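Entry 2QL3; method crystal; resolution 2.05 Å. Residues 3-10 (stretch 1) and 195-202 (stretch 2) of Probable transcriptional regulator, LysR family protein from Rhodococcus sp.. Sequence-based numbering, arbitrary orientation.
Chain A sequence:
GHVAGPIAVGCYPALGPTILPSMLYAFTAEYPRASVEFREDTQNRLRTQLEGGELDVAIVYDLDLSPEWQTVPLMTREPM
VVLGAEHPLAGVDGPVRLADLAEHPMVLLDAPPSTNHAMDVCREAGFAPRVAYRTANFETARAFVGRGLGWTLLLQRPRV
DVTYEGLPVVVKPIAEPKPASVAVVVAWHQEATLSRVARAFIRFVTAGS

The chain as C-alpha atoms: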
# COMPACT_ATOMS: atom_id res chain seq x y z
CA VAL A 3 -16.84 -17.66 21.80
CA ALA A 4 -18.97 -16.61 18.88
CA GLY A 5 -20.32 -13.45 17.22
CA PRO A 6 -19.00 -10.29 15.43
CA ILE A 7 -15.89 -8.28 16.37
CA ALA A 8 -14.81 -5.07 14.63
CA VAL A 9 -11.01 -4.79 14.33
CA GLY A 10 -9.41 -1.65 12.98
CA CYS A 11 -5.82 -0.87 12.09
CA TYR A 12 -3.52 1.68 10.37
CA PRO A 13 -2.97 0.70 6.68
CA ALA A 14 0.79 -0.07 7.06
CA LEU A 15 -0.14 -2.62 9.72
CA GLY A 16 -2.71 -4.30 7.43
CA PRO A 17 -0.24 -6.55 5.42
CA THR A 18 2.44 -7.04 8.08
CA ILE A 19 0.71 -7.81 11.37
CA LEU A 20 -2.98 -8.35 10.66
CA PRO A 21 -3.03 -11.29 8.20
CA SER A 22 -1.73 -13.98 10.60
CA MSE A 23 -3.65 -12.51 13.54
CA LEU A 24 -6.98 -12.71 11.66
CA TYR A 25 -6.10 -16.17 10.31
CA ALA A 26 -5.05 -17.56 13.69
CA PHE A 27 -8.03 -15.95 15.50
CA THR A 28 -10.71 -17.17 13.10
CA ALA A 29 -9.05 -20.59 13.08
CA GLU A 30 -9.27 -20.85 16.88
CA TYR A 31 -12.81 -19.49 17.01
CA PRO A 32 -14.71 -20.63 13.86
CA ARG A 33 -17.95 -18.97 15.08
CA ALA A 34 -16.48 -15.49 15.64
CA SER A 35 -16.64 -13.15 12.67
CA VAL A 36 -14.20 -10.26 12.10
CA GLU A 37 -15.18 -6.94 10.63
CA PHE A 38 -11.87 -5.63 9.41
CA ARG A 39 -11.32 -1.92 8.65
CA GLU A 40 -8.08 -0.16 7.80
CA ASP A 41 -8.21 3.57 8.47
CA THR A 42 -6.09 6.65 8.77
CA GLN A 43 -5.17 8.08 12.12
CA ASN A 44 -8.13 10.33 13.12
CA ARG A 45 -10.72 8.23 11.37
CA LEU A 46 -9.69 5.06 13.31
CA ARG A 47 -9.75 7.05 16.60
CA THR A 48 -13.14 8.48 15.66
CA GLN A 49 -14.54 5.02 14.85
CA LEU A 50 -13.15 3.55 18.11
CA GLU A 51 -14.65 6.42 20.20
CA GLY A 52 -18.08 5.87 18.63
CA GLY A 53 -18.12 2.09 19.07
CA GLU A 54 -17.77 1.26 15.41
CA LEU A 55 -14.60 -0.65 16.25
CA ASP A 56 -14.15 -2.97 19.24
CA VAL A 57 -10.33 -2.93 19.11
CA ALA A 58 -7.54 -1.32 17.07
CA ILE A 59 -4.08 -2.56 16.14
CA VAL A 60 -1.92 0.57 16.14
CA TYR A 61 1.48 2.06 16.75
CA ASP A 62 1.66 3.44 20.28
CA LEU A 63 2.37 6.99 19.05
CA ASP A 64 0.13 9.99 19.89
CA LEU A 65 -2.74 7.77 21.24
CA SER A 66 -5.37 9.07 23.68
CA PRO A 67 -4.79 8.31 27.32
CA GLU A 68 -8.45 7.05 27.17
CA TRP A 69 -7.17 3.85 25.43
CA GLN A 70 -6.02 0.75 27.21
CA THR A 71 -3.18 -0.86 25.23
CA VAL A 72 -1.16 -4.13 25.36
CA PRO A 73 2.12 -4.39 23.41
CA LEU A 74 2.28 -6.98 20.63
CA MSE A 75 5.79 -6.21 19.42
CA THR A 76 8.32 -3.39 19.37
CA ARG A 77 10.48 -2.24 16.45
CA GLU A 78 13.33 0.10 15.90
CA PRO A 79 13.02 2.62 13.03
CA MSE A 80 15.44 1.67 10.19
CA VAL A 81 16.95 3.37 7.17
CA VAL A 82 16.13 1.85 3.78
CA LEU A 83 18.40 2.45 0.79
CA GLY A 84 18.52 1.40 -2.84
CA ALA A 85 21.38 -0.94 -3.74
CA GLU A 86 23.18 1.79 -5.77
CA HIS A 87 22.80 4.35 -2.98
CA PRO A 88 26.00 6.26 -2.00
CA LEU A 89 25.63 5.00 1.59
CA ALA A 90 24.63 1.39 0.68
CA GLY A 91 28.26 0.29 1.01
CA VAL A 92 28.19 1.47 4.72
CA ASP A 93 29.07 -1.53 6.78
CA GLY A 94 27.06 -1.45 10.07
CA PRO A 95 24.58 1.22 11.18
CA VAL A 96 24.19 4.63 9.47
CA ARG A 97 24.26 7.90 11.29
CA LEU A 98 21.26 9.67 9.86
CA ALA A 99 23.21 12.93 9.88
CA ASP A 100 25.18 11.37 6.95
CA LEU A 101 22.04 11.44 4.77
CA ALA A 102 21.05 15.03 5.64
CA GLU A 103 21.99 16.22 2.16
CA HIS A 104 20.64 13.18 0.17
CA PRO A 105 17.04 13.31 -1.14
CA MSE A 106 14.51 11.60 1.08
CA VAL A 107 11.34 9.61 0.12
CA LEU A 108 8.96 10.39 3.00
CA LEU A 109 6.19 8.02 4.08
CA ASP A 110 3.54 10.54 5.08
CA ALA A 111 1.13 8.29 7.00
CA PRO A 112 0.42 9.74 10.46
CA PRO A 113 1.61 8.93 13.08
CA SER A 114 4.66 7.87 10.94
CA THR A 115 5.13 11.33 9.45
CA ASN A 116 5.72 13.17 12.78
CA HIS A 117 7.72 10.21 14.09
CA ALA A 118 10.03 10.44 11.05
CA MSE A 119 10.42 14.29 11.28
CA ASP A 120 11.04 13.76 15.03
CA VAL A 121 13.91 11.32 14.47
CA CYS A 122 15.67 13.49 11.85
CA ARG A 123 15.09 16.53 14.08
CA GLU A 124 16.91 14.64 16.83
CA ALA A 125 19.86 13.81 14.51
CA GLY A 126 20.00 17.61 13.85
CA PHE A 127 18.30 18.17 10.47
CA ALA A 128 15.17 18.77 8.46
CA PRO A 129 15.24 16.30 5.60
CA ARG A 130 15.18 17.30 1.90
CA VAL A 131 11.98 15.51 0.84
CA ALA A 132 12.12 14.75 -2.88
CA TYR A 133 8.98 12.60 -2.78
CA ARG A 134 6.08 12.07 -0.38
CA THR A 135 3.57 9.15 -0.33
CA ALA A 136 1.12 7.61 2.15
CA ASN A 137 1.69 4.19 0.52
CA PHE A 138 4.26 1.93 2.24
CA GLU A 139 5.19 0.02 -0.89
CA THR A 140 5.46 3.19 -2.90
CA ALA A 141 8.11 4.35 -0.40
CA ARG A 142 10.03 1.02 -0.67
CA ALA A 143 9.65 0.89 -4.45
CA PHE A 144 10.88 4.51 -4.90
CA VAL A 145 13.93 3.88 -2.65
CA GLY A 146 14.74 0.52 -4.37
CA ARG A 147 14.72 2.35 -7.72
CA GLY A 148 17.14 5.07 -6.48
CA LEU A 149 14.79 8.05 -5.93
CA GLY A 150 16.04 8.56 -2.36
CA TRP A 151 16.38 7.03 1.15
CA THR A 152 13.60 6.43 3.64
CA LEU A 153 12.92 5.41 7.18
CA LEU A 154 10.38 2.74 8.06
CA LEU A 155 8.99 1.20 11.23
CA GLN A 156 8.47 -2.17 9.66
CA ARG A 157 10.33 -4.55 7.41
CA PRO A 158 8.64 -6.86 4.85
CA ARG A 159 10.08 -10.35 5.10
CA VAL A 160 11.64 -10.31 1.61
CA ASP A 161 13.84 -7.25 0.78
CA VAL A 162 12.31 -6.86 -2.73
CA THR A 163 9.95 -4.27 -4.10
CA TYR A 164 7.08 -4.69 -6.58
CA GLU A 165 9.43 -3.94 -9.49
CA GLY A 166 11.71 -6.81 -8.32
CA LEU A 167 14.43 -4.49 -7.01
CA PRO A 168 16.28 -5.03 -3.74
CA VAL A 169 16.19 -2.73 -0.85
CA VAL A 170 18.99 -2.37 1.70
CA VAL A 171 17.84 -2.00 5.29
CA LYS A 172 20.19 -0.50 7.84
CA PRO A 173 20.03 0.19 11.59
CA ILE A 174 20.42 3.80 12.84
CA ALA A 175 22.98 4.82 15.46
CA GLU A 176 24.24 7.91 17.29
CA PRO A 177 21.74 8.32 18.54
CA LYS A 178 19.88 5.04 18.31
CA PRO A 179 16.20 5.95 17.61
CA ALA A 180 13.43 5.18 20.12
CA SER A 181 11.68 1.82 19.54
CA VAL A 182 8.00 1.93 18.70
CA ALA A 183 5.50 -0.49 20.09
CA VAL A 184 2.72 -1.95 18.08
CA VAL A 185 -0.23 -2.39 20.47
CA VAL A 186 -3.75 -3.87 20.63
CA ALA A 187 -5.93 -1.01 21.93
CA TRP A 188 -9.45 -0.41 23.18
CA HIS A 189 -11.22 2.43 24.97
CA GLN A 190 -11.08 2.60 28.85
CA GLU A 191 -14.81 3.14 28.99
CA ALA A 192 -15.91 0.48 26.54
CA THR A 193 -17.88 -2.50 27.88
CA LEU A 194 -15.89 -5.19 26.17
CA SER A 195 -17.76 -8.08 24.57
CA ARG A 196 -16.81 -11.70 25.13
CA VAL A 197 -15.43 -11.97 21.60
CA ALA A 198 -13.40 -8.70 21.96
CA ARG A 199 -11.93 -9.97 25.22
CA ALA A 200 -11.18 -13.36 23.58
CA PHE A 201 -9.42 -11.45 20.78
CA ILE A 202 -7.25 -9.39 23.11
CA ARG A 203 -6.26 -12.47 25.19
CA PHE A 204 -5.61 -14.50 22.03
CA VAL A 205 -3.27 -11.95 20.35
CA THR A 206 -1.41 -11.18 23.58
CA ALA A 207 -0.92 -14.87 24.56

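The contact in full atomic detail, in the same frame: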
# COMPACT_ATOMS: atom_id res chain seq x y z
N VAL A 3 -16.47 -19.07 22.18
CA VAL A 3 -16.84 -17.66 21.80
C VAL A 3 -17.31 -17.55 20.36
O VAL A 3 -16.80 -18.22 19.46
CB VAL A 3 -15.73 -16.64 22.09
CG1 VAL A 3 -14.95 -16.27 20.82
CG2 VAL A 3 -16.36 -15.37 22.64
N ALA A 4 -18.32 -16.73 20.16
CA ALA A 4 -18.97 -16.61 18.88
C ALA A 4 -19.53 -15.19 18.68
O ALA A 4 -19.74 -14.48 19.65
CB ALA A 4 -20.07 -17.68 18.76
N GLY A 5 -19.75 -14.76 17.45
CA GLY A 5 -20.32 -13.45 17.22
C GLY A 5 -19.31 -12.47 16.60
O GLY A 5 -18.11 -12.80 16.45
N PRO A 6 -19.80 -11.28 16.23
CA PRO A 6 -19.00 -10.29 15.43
C PRO A 6 -18.01 -9.56 16.29
O PRO A 6 -18.34 -9.23 17.42
CB PRO A 6 -20.06 -9.30 14.95
CG PRO A 6 -21.15 -9.37 16.04
CD PRO A 6 -21.16 -10.79 16.50
N ILE A 7 -16.82 -9.26 15.75
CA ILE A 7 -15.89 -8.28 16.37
C ILE A 7 -15.42 -7.36 15.28
O ILE A 7 -15.12 -7.81 14.19
CB ILE A 7 -14.66 -8.93 17.14
CG1 ILE A 7 -13.74 -7.85 17.69
CG2 ILE A 7 -13.83 -9.93 16.26
CD1 ILE A 7 -12.41 -8.35 18.28
N ALA A 8 -15.40 -6.07 15.56
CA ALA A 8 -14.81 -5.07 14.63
C ALA A 8 -13.38 -4.69 15.04
O ALA A 8 -13.13 -4.18 16.14
CB ALA A 8 -15.69 -3.82 14.45
N VAL A 9 -12.46 -5.03 14.16
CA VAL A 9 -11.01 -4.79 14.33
C VAL A 9 -10.50 -3.73 13.34
O VAL A 9 -10.61 -3.86 12.10
CB VAL A 9 -10.18 -6.08 14.14
CG1 VAL A 9 -8.67 -5.79 14.43
CG2 VAL A 9 -10.70 -7.24 15.02
N GLY A 10 -9.96 -2.66 13.88
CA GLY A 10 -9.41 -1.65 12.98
C GLY A 10 -7.91 -1.70 13.03
O GLY A 10 -7.31 -2.29 13.98
N SER A 195 -16.99 -6.85 24.78
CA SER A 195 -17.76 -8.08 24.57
C SER A 195 -16.86 -9.31 24.80
O SER A 195 -15.64 -9.19 24.90
CB SER A 195 -18.33 -8.10 23.15
OG SER A 195 -17.28 -8.49 22.26
N ARG A 196 -17.48 -10.47 24.88
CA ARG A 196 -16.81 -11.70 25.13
C ARG A 196 -15.84 -12.00 24.00
O ARG A 196 -14.72 -12.47 24.25
CB ARG A 196 -17.79 -12.85 25.28
CG ARG A 196 -18.88 -12.57 26.25
CD ARG A 196 -19.38 -13.76 26.99
NE ARG A 196 -18.42 -14.20 27.97
CZ ARG A 196 -18.59 -14.25 29.30
NH1 ARG A 196 -19.70 -13.87 29.91
NH2 ARG A 196 -17.58 -14.67 30.02
N VAL A 197 -16.26 -11.69 22.77
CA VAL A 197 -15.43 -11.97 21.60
C VAL A 197 -14.24 -11.00 21.51
O VAL A 197 -13.17 -11.41 21.11
CB VAL A 197 -16.21 -11.93 20.23
CG1 VAL A 197 -17.17 -13.06 20.12
CG2 VAL A 197 -17.01 -10.66 20.11
N ALA A 198 -14.44 -9.74 21.92
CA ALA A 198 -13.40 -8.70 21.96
C ALA A 198 -12.34 -9.11 22.98
O ALA A 198 -11.14 -9.08 22.71
CB ALA A 198 -14.00 -7.33 22.32
N ARG A 199 -12.79 -9.48 24.17
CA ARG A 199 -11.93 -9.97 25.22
C ARG A 199 -11.16 -11.23 24.76
O ARG A 199 -9.94 -11.34 24.97
CB ARG A 199 -12.77 -10.25 26.45
CG ARG A 199 -12.14 -9.75 27.65
CD ARG A 199 -13.18 -9.31 28.61
NE ARG A 199 -13.24 -10.23 29.73
CZ ARG A 199 -12.52 -10.12 30.85
NH1 ARG A 199 -11.66 -9.12 31.02
NH2 ARG A 199 -12.68 -11.03 31.81
N ALA A 200 -11.85 -12.17 24.12
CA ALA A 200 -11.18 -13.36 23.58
C ALA A 200 -10.10 -12.98 22.59
O ALA A 200 -9.01 -13.58 22.60
CB ALA A 200 -12.17 -14.39 22.97
N PHE A 201 -10.39 -11.94 21.78
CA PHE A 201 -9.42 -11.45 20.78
C PHE A 201 -8.13 -10.87 21.43
O PHE A 201 -7.01 -11.26 21.05
CB PHE A 201 -10.05 -10.42 19.84
CG PHE A 201 -9.14 -9.96 18.77
CD1 PHE A 201 -9.09 -10.64 17.57
CD2 PHE A 201 -8.34 -8.82 18.93
CE1 PHE A 201 -8.27 -10.22 16.53
CE2 PHE A 201 -7.50 -8.40 17.89
CZ PHE A 201 -7.46 -9.15 16.68
N ILE A 202 -8.32 -9.99 22.40
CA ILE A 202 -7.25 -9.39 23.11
C ILE A 202 -6.38 -10.46 23.81
O ILE A 202 -5.16 -10.40 23.71
CB ILE A 202 -7.78 -8.34 24.14
CG1 ILE A 202 -8.48 -7.18 23.40
CG2 ILE A 202 -6.63 -7.90 25.11
CD1 ILE A 202 -9.50 -6.32 24.24
O HOH W 1 -18.12 -7.30 19.66

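The contact between the strand that includes Ile7 and Val9 and the helix that begins at Arg196 is built around Val197, which has more of its surface covered by the other stretch than any other residue here. In the first turn of the helix, its CA-to-CB bond points toward the strand, and with chi1 in the m rotamer its two methyl groups serve different parts of stretch 1. Val197 CG1 lies 3.5 Å from Val3 CG2 and 3.0 Å from Ala4 O, the latter a tight packing contact of a methyl group against a carbonyl oxygen. Val197 CG2 sits 3.3 Å from Pro6 O and 4.2 Å from Ile7 CB. A short, branched side chain suits this position, because it reaches several successive residues of stretch 1 while remaining close to the helix backbone.

Farther along, the strand presents Ile7 and Val9 to the helix, while Ala8 between them is out of its reach, as the alternation of an extended chain requires. Ile7 is fully extended, with chi1 and chi2 both t, and this carries CD1 to 3.8 Å from Ala198 CA and 3.5 Å from Phe201 CB. The small side chain of Ala198 points sideways, and its CB is 4.5 Å from Ile7 CD1. Phe201, one turn after Val197, turns the same way toward the strand. Its ring extends along the contact to Val9, whose CG2 lies over one ring face, 4.3 Å from the ring centroid and 19° off the normal, in a CH-pi arrangement; the nearest ring atom, Phe201 CZ, is 4.1 Å from Val9 CG2. Ile7, Val9, Val197, Ala198 and Phe201 are all buried in the structure, so the aliphatic and aromatic character of this row matches its surroundings.

The strand and helix axes approach to 8.0 Å and their directions differ by 56°, and the two stretches together bury 409 Å². Toward the start of stretch 1 the packing becomes more exposed. Val3 places CG1 4.0 Å from Ala200 CB and CG2 3.9 Å from Arg196 CB. Arg196 starts toward stretch 1, but the end of its side chain leads away, so that only its inner part contributes to the contact. Gly5 adopts a phi of 111°, at which a CB would be jammed against the preceding carbonyl oxygen and would also clash with Pro6 CD; the backbone itself calls for glycine.

No direct hydrogen bond crosses between the stretches. At the polar edge, a water takes that role: it donates to Pro6 O at 3.0 Å and accepts from Ser195 OG, also at 3.0 Å. Ser195 is the N-cap of the helix, and its OG accepts a 3.1 Å hydrogen bond from Ala198 N, satisfying an amide that the first turn would otherwise leave unpaired. The same hydroxyl thus caps the helix and, through the water, ties its start to the strand.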